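Local coordinates for protein cysteine desulfurase (Stenotrophomonas maltophilia, PDB 6WCI) that probably removes sulfur from L-cysteine with the help of pyridoxal 5'-phosphate, leaving L-alanine and passing the sulfur to a carrier, at residues D134-R140 with A159-E165; R178-T182 with E209-I215; R38-G42 with L371-G375. All blocks are in the same frame, centred on the assembly; numbering follows the deposited sequence.

Contact 1. Residues D134-R140 with A159-E165; sequences DVILITR and ATIRVAE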
# COMPACT_ATOMS: atom_id res chain seq x y z
N ASP B 134 -30.61 1.54 10.88
CA ASP B 134 -29.70 2.67 10.90
C ASP B 134 -29.52 3.22 9.49
O ASP B 134 -29.63 2.51 8.49
CB ASP B 134 -28.34 2.27 11.46
CG ASP B 134 -28.39 1.81 12.91
OD1 ASP B 134 -29.25 2.28 13.68
OD2 ASP B 134 -27.52 0.99 13.30
N VAL B 135 -29.21 4.51 9.41
CA VAL B 135 -29.07 5.19 8.14
C VAL B 135 -27.66 5.74 8.03
O VAL B 135 -27.15 6.33 8.99
CB VAL B 135 -30.11 6.32 8.00
CG1 VAL B 135 -29.84 7.16 6.74
CG2 VAL B 135 -31.49 5.70 7.97
N ILE B 136 -27.03 5.49 6.88
CA ILE B 136 -25.78 6.13 6.50
C ILE B 136 -26.12 7.22 5.50
O ILE B 136 -26.75 6.96 4.47
CB ILE B 136 -24.79 5.13 5.89
CG1 ILE B 136 -24.51 3.96 6.86
CG2 ILE B 136 -23.48 5.82 5.47
CD1 ILE B 136 -23.72 2.84 6.23
N LEU B 137 -25.72 8.45 5.80
CA LEU B 137 -26.05 9.59 4.95
C LEU B 137 -24.81 9.94 4.15
O LEU B 137 -23.73 10.16 4.72
CB LEU B 137 -26.53 10.77 5.80
CG LEU B 137 -27.07 11.99 5.04
CD1 LEU B 137 -28.30 11.61 4.23
CD2 LEU B 137 -27.41 13.12 6.01
N ILE B 138 -24.94 9.96 2.82
CA ILE B 138 -23.83 10.17 1.89
C ILE B 138 -24.23 11.27 0.93
O ILE B 138 -25.33 11.24 0.39
CB ILE B 138 -23.50 8.89 1.09
CG1 ILE B 138 -23.39 7.67 2.02
CG2 ILE B 138 -22.27 9.09 0.20
CD1 ILE B 138 -23.17 6.36 1.28
N THR B 139 -23.33 12.23 0.69
CA THR B 139 -23.71 13.34 -0.19
C THR B 139 -23.67 12.92 -1.65
O THR B 139 -22.92 12.03 -2.05
CB THR B 139 -22.80 14.57 -0.01
OG1 THR B 139 -21.74 14.52 -0.97
CG2 THR B 139 -22.23 14.63 1.38
N ARG B 140 -24.50 13.60 -2.45
CA ARG B 140 -24.58 13.38 -3.89
C ARG B 140 -23.24 13.54 -4.61
O ARG B 140 -23.06 12.96 -5.69
CB ARG B 140 -25.62 14.35 -4.47
CG ARG B 140 -25.74 14.38 -5.98
CD ARG B 140 -26.19 13.04 -6.52
NE ARG B 140 -27.50 12.65 -6.01
CZ ARG B 140 -28.18 11.60 -6.45
NH1 ARG B 140 -27.67 10.84 -7.42
NH2 ARG B 140 -29.36 11.31 -5.93
N ALA B 159 -28.07 -1.77 7.29
CA ALA B 159 -28.21 -0.32 7.29
C ALA B 159 -28.69 0.14 5.92
O ALA B 159 -28.49 -0.55 4.91
CB ALA B 159 -26.89 0.36 7.64
N THR B 160 -29.36 1.28 5.89
CA THR B 160 -29.82 1.85 4.63
C THR B 160 -29.04 3.12 4.35
O THR B 160 -28.58 3.80 5.27
CB THR B 160 -31.33 2.12 4.65
OG1 THR B 160 -31.61 3.29 5.44
CG2 THR B 160 -32.07 0.93 5.26
N ILE B 161 -28.87 3.42 3.07
CA ILE B 161 -28.13 4.60 2.62
C ILE B 161 -29.13 5.65 2.16
O ILE B 161 -30.04 5.35 1.38
CB ILE B 161 -27.15 4.24 1.50
CG1 ILE B 161 -26.00 3.40 2.07
CG2 ILE B 161 -26.63 5.50 0.83
CD1 ILE B 161 -24.93 3.11 1.06
N ARG B 162 -28.96 6.88 2.64
CA ARG B 162 -29.78 8.02 2.24
C ARG B 162 -28.87 9.09 1.67
O ARG B 162 -27.73 9.25 2.11
CB ARG B 162 -30.58 8.54 3.44
CG ARG B 162 -31.45 9.76 3.19
CD ARG B 162 -32.04 10.25 4.49
NE ARG B 162 -32.89 9.23 5.12
CZ ARG B 162 -33.32 9.30 6.38
NH1 ARG B 162 -32.96 10.33 7.13
NH2 ARG B 162 -34.09 8.34 6.88
N VAL B 163 -29.35 9.83 0.66
CA VAL B 163 -28.51 10.75 -0.10
C VAL B 163 -28.76 12.18 0.36
O VAL B 163 -29.91 12.61 0.49
CB VAL B 163 -28.75 10.62 -1.62
CG1 VAL B 163 -27.83 11.59 -2.38
CG2 VAL B 163 -28.51 9.20 -2.08
N ALA B 164 -27.68 12.92 0.58
CA ALA B 164 -27.75 14.35 0.85
C ALA B 164 -27.58 15.12 -0.47
O ALA B 164 -26.53 15.01 -1.11
CB ALA B 164 -26.69 14.76 1.88
N GLU B 165 -28.59 15.89 -0.86
CA GLU B 165 -28.63 16.42 -2.22
C GLU B 165 -27.80 17.69 -2.35
O GLU B 165 -27.39 18.32 -1.38
CB GLU B 165 -30.07 16.70 -2.66
CG GLU B 165 -30.92 15.47 -3.01
CD GLU B 165 -30.18 14.43 -3.86
OE1 GLU B 165 -29.24 14.78 -4.62
OE2 GLU B 165 -30.54 13.23 -3.77

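Contact 2. Residues R178-T182 with E209-I215; sequences RAAMT and EARKRGI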
# COMPACT_ATOMS: atom_id res chain seq x y z
N ARG B 178 -29.80 19.29 6.97
CA ARG B 178 -30.39 19.30 8.31
C ARG B 178 -31.68 18.50 8.35
O ARG B 178 -31.91 17.73 9.30
CB ARG B 178 -30.65 20.74 8.75
CG ARG B 178 -29.43 21.43 9.34
CD ARG B 178 -29.78 22.84 9.79
NE ARG B 178 -29.85 23.78 8.67
CZ ARG B 178 -28.79 24.37 8.13
NH1 ARG B 178 -27.58 24.11 8.61
NH2 ARG B 178 -28.94 25.21 7.12
N ALA B 179 -32.53 18.65 7.34
CA ALA B 179 -33.76 17.88 7.31
C ALA B 179 -33.48 16.38 7.19
O ALA B 179 -34.27 15.56 7.67
CB ALA B 179 -34.65 18.35 6.15
N ALA B 180 -32.35 16.02 6.57
CA ALA B 180 -31.99 14.62 6.37
C ALA B 180 -31.32 14.00 7.59
O ALA B 180 -31.26 12.77 7.67
CB ALA B 180 -31.05 14.48 5.17
N MET B 181 -30.83 14.81 8.53
CA MET B 181 -30.10 14.30 9.69
C MET B 181 -31.07 14.01 10.84
O MET B 181 -31.12 14.70 11.86
CB MET B 181 -29.02 15.30 10.11
CG MET B 181 -27.86 15.40 9.16
SD MET B 181 -26.53 16.42 9.83
CE MET B 181 -27.39 17.96 10.06
N THR B 182 -31.84 12.94 10.66
CA THR B 182 -32.82 12.49 11.64
C THR B 182 -32.16 11.54 12.63
O THR B 182 -31.03 11.10 12.42
CB THR B 182 -33.98 11.81 10.92
OG1 THR B 182 -33.47 10.79 10.05
CG2 THR B 182 -34.77 12.84 10.11
N GLU B 209 -22.87 20.40 13.49
CA GLU B 209 -24.29 20.06 13.51
C GLU B 209 -24.47 18.55 13.56
O GLU B 209 -25.40 18.05 14.21
CB GLU B 209 -24.99 20.67 12.30
CG GLU B 209 -26.49 20.48 12.28
CD GLU B 209 -27.19 21.12 13.47
OE1 GLU B 209 -26.80 22.25 13.86
OE2 GLU B 209 -28.11 20.48 14.03
N ALA B 210 -23.60 17.80 12.89
CA ALA B 210 -23.68 16.35 12.97
C ALA B 210 -23.42 15.88 14.40
O ALA B 210 -24.19 15.09 14.96
CB ALA B 210 -22.68 15.71 12.00
N ARG B 211 -22.35 16.39 15.03
CA ARG B 211 -22.04 16.00 16.40
C ARG B 211 -23.18 16.34 17.35
O ARG B 211 -23.39 15.64 18.35
CB ARG B 211 -20.74 16.67 16.86
CG ARG B 211 -20.22 16.13 18.20
CD ARG B 211 -18.77 16.55 18.46
NE ARG B 211 -17.93 16.28 17.30
CZ ARG B 211 -17.44 15.08 16.98
NH1 ARG B 211 -17.71 14.03 17.75
NH2 ARG B 211 -16.69 14.93 15.90
N LYS B 212 -23.92 17.41 17.07
CA LYS B 212 -25.04 17.76 17.92
C LYS B 212 -26.14 16.71 17.86
O LYS B 212 -26.90 16.53 18.83
CB LYS B 212 -25.57 19.14 17.53
CG LYS B 212 -26.24 19.90 18.65
CD LYS B 212 -26.38 21.39 18.33
CE LYS B 212 -27.70 21.71 17.64
NZ LYS B 212 -27.97 23.17 17.62
N ARG B 213 -26.24 15.99 16.74
CA ARG B 213 -27.26 14.96 16.56
C ARG B 213 -26.72 13.55 16.75
O ARG B 213 -27.40 12.58 16.41
CB ARG B 213 -27.88 15.10 15.17
CG ARG B 213 -28.15 16.54 14.78
CD ARG B 213 -29.00 16.64 13.54
NE ARG B 213 -29.18 18.03 13.14
CZ ARG B 213 -30.28 18.48 12.55
NH1 ARG B 213 -31.29 17.66 12.29
NH2 ARG B 213 -30.37 19.76 12.22
N GLY B 214 -25.52 13.41 17.31
CA GLY B 214 -24.95 12.08 17.47
C GLY B 214 -24.65 11.38 16.16
O GLY B 214 -24.84 10.17 16.06
N ILE B 215 -24.17 12.12 15.16
CA ILE B 215 -23.91 11.56 13.84
C ILE B 215 -22.40 11.58 13.60
O ILE B 215 -21.78 12.65 13.60
CB ILE B 215 -24.67 12.31 12.75
CG1 ILE B 215 -26.18 12.13 12.95
CG2 ILE B 215 -24.24 11.83 11.37
CD1 ILE B 215 -27.04 12.95 12.00
O HOH W 1 -29.34 12.22 14.72

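Contact 3. Residues R38-G42 with L371-G375; sequences REVHG and LDLEG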
# COMPACT_ATOMS: atom_id res chain seq x y z
N ARG B 38 9.12 18.14 -19.93
CA ARG B 38 9.07 17.22 -21.06
C ARG B 38 8.09 17.69 -22.13
O ARG B 38 7.22 18.54 -21.90
CB ARG B 38 8.68 15.82 -20.62
CG ARG B 38 7.24 15.70 -20.13
CD ARG B 38 6.76 14.26 -20.19
NE ARG B 38 6.57 13.81 -21.57
CZ ARG B 38 6.23 12.58 -21.90
NH1 ARG B 38 6.07 11.65 -20.95
NH2 ARG B 38 6.06 12.26 -23.18
N GLU B 39 8.22 17.09 -23.30
CA GLU B 39 7.35 17.34 -24.43
C GLU B 39 6.39 16.18 -24.64
O GLU B 39 6.65 15.04 -24.25
CB GLU B 39 8.16 17.56 -25.71
CG GLU B 39 9.26 18.57 -25.56
CD GLU B 39 9.79 19.03 -26.90
OE1 GLU B 39 10.75 18.42 -27.42
OE2 GLU B 39 9.21 19.98 -27.44
N VAL B 40 5.27 16.48 -25.30
CA VAL B 40 4.29 15.48 -25.68
C VAL B 40 3.93 15.73 -27.13
O VAL B 40 3.48 16.83 -27.48
CB VAL B 40 3.03 15.54 -24.79
CG1 VAL B 40 1.99 14.57 -25.30
CG2 VAL B 40 3.39 15.23 -23.34
N HIS B 41 4.13 14.72 -27.97
CA HIS B 41 3.91 14.86 -29.41
C HIS B 41 4.67 16.06 -29.98
O HIS B 41 4.18 16.77 -30.86
CB HIS B 41 2.42 14.96 -29.74
CG HIS B 41 1.62 13.78 -29.29
ND1 HIS B 41 0.77 13.83 -28.21
CD2 HIS B 41 1.58 12.51 -29.76
CE1 HIS B 41 0.21 12.64 -28.04
NE2 HIS B 41 0.69 11.82 -28.96
N GLY B 42 5.87 16.29 -29.45
CA GLY B 42 6.66 17.40 -29.94
C GLY B 42 6.17 18.77 -29.54
O GLY B 42 6.73 19.77 -29.99
N LEU B 371 -7.20 17.38 -27.33
CA LEU B 371 -6.38 18.29 -26.53
C LEU B 371 -5.02 17.67 -26.26
O LEU B 371 -3.99 18.37 -26.31
CB LEU B 371 -7.09 18.64 -25.22
CG LEU B 371 -8.20 19.70 -25.31
CD1 LEU B 371 -8.91 19.87 -23.97
CD2 LEU B 371 -7.63 21.03 -25.79
N ASP B 372 -4.98 16.35 -26.01
CA ASP B 372 -3.70 15.67 -25.81
C ASP B 372 -2.80 15.81 -27.03
O ASP B 372 -1.58 15.97 -26.89
CB ASP B 372 -3.93 14.19 -25.50
CG ASP B 372 -2.64 13.41 -25.49
OD1 ASP B 372 -1.85 13.56 -24.52
OD2 ASP B 372 -2.40 12.65 -26.46
N LEU B 373 -3.38 15.77 -28.23
CA LEU B 373 -2.57 15.96 -29.44
C LEU B 373 -1.95 17.35 -29.50
O LEU B 373 -0.98 17.56 -30.23
CB LEU B 373 -3.40 15.69 -30.69
CG LEU B 373 -3.86 14.24 -30.87
CD1 LEU B 373 -4.71 14.09 -32.12
CD2 LEU B 373 -2.66 13.30 -30.91
N GLU B 374 -2.49 18.30 -28.74
CA GLU B 374 -1.88 19.61 -28.57
C GLU B 374 -0.94 19.65 -27.36
O GLU B 374 -0.40 20.71 -27.05
CB GLU B 374 -2.96 20.68 -28.45
CG GLU B 374 -3.95 20.69 -29.62
CD GLU B 374 -3.32 21.11 -30.93
OE1 GLU B 374 -2.90 22.29 -31.05
OE2 GLU B 374 -3.23 20.27 -31.86
N GLY B 375 -0.73 18.52 -26.69
CA GLY B 375 0.09 18.47 -25.50
C GLY B 375 -0.65 18.71 -24.20
O GLY B 375 -0.04 18.62 -23.13

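Contact 1. Residues D134-R140 with A159-E165
Strand 160-164 ends the seven-stranded mixed sheet and pairs in parallel with strand 135-139, and side chains from both meet on each face of the sheet. On one face, CD1 of Ile138 lies 3.6 Å from CG2 of Ile161 and also reaches its CD1. On the other, CG1 of Val135 lies over the middle of the Arg162 guanidinium, 4.0 Å above its plane; NH1 of that group is hydrogen-bonded to Thr182 OG1. Leu137 leans across the strand boundary: with CG anti to the backbone N (chi1 -173°), it brings CD1 to 3.2 Å from Arg162 O and beside CG of the same arginine. Six backbone hydrogen bonds knit the pair, from Thr160 N to Asp134 O at 2.9 Å through Arg140 N to Ala164 O at 2.8 Å. The strands belong to a right-handed beta-alpha-beta unit of the PLP-dependent transferase fold; its connecting helix, 148-157, covers Ile136 and Ile138 with Trp150. Beyond the last strand pairing, Arg140 grips the Glu165 carboxylate side-on. Its NE meets OE1 at 3.1 Å, while NH2 donates to OE2 at 3.1 Å along a nearly straight line (175°); both oxygens use syn lone pairs, and the two flat groups are nearly coplanar. This paired grip limits rotation of both ends. Phe281 of the second subunit packs against Arg140 and Val163, and onto the face that carries Ile138 and Ile161.

Contact 2. Residues R178-T182 with E209-I215
Arg213 NH1 donates to Met181 O, just past the end of helix 174-180, at 3.0 Å and with an N-H...O angle of 146°. The guanidinium is held for this by Glu209 of its own segment, whose OE2 takes two bonds, from NE at 2.8 Å and from NH2 at 3.0 Å. The NE bond uses the anti lone pair, whereas NH2 comes from above the carboxylate plane. Met181 returns the contact with its methyl group: CE lies 3.5 Å above one face of the guanidinium, offset toward the rim, and 3.5 Å from Glu209 CG. The bend at chi3 (-60°) turns that methyl toward the ion pair. Farther back along the same side chain, Met181 CB packs on Ile215 CD1 at 3.6 Å. Each segment carries a helix end: Met181 is the centre of an inverse gamma turn, and Gly214 is the C-prime residue of a Schellman motif closing helix 203-212. A water lies between Arg213 O and Thr182 O, closer to the former, and may bridge them weakly. Arg213 thus spends its charge on a carboxylate while donating to a carbonyl just beyond a helix terminus, and the neighbouring Glu209 probably tempers the positive charge brought against the methionine.

Contact 3. Residues R38-G42 with L371-G375
His41 is overlapped on one ring face by Leu373, whose CD2 stands 4.2 Å from the ring centroid in a CH-pi contact only 14° off the ring normal. The methyl is displaced toward the rim, nearest CE1 and NE2. A carboxylate meets the same imidazole at its edge: Asp372 OD2 lies near the ring plane, 3.1 Å from His41 CE1, with the flat groups turned 82° apart. The polar link to the backbone is slight, since His41 ND1 makes only a weak hydrogen bond to Asp372 O, 3.4 Å long and bent. Asp372 has CG anti to its own N (chi1 172°), an orientation that carries the carboxylate to the imidazole edge. Its other oxygen, OD1, accepts a hydrogen bond from Ala81 N of the second subunit, so one side chain meets both the histidine and the dimer partner. These residues lie where helix 364-373 runs out and the chain enters strand 376-381 of the six-stranded mixed sheet. Gly375 closes the helix in a Schellman motif with positive phi, its N bonded to Asp372 O at 2.7 Å; that carbonyl therefore serves the helix end as well as the weak histidine bond. Next to His41 in the chain, Val40 from strand 39-40, one of the two outer strands of that sheet, brings CB to 4.2 Å from Gly375 CA, and its CG1 approaches Asp372 OD1 at 4.0 Å. Leu45 of strand 43-47 also touches Val40, while Ala81 of the second subunit packs against both Val40 and His41.

Contacts 1 and 2 adjoin, their centres 12 Å apart; contact 3 lies on the opposite side of the chain's centre from contact 2, about 37 Å away between nearest atoms. Strand 160-164 of contact 1 leads to helix 174-180 of contact 2, and Leu137 packs on Met181 between them. Regular backbone bonding dominates contact 1, at the sheet edge; contact 2 joins two helix ends and contact 3 a helix end to an edge strand, largely by side chains: an arginine-centred polar cluster, and a histidine with a leucine over its face and a carboxylate at its edge. Contacts 1 and 2 are partly buried; contact 3 is mostly buried, though His41 and Leu373 are exposed.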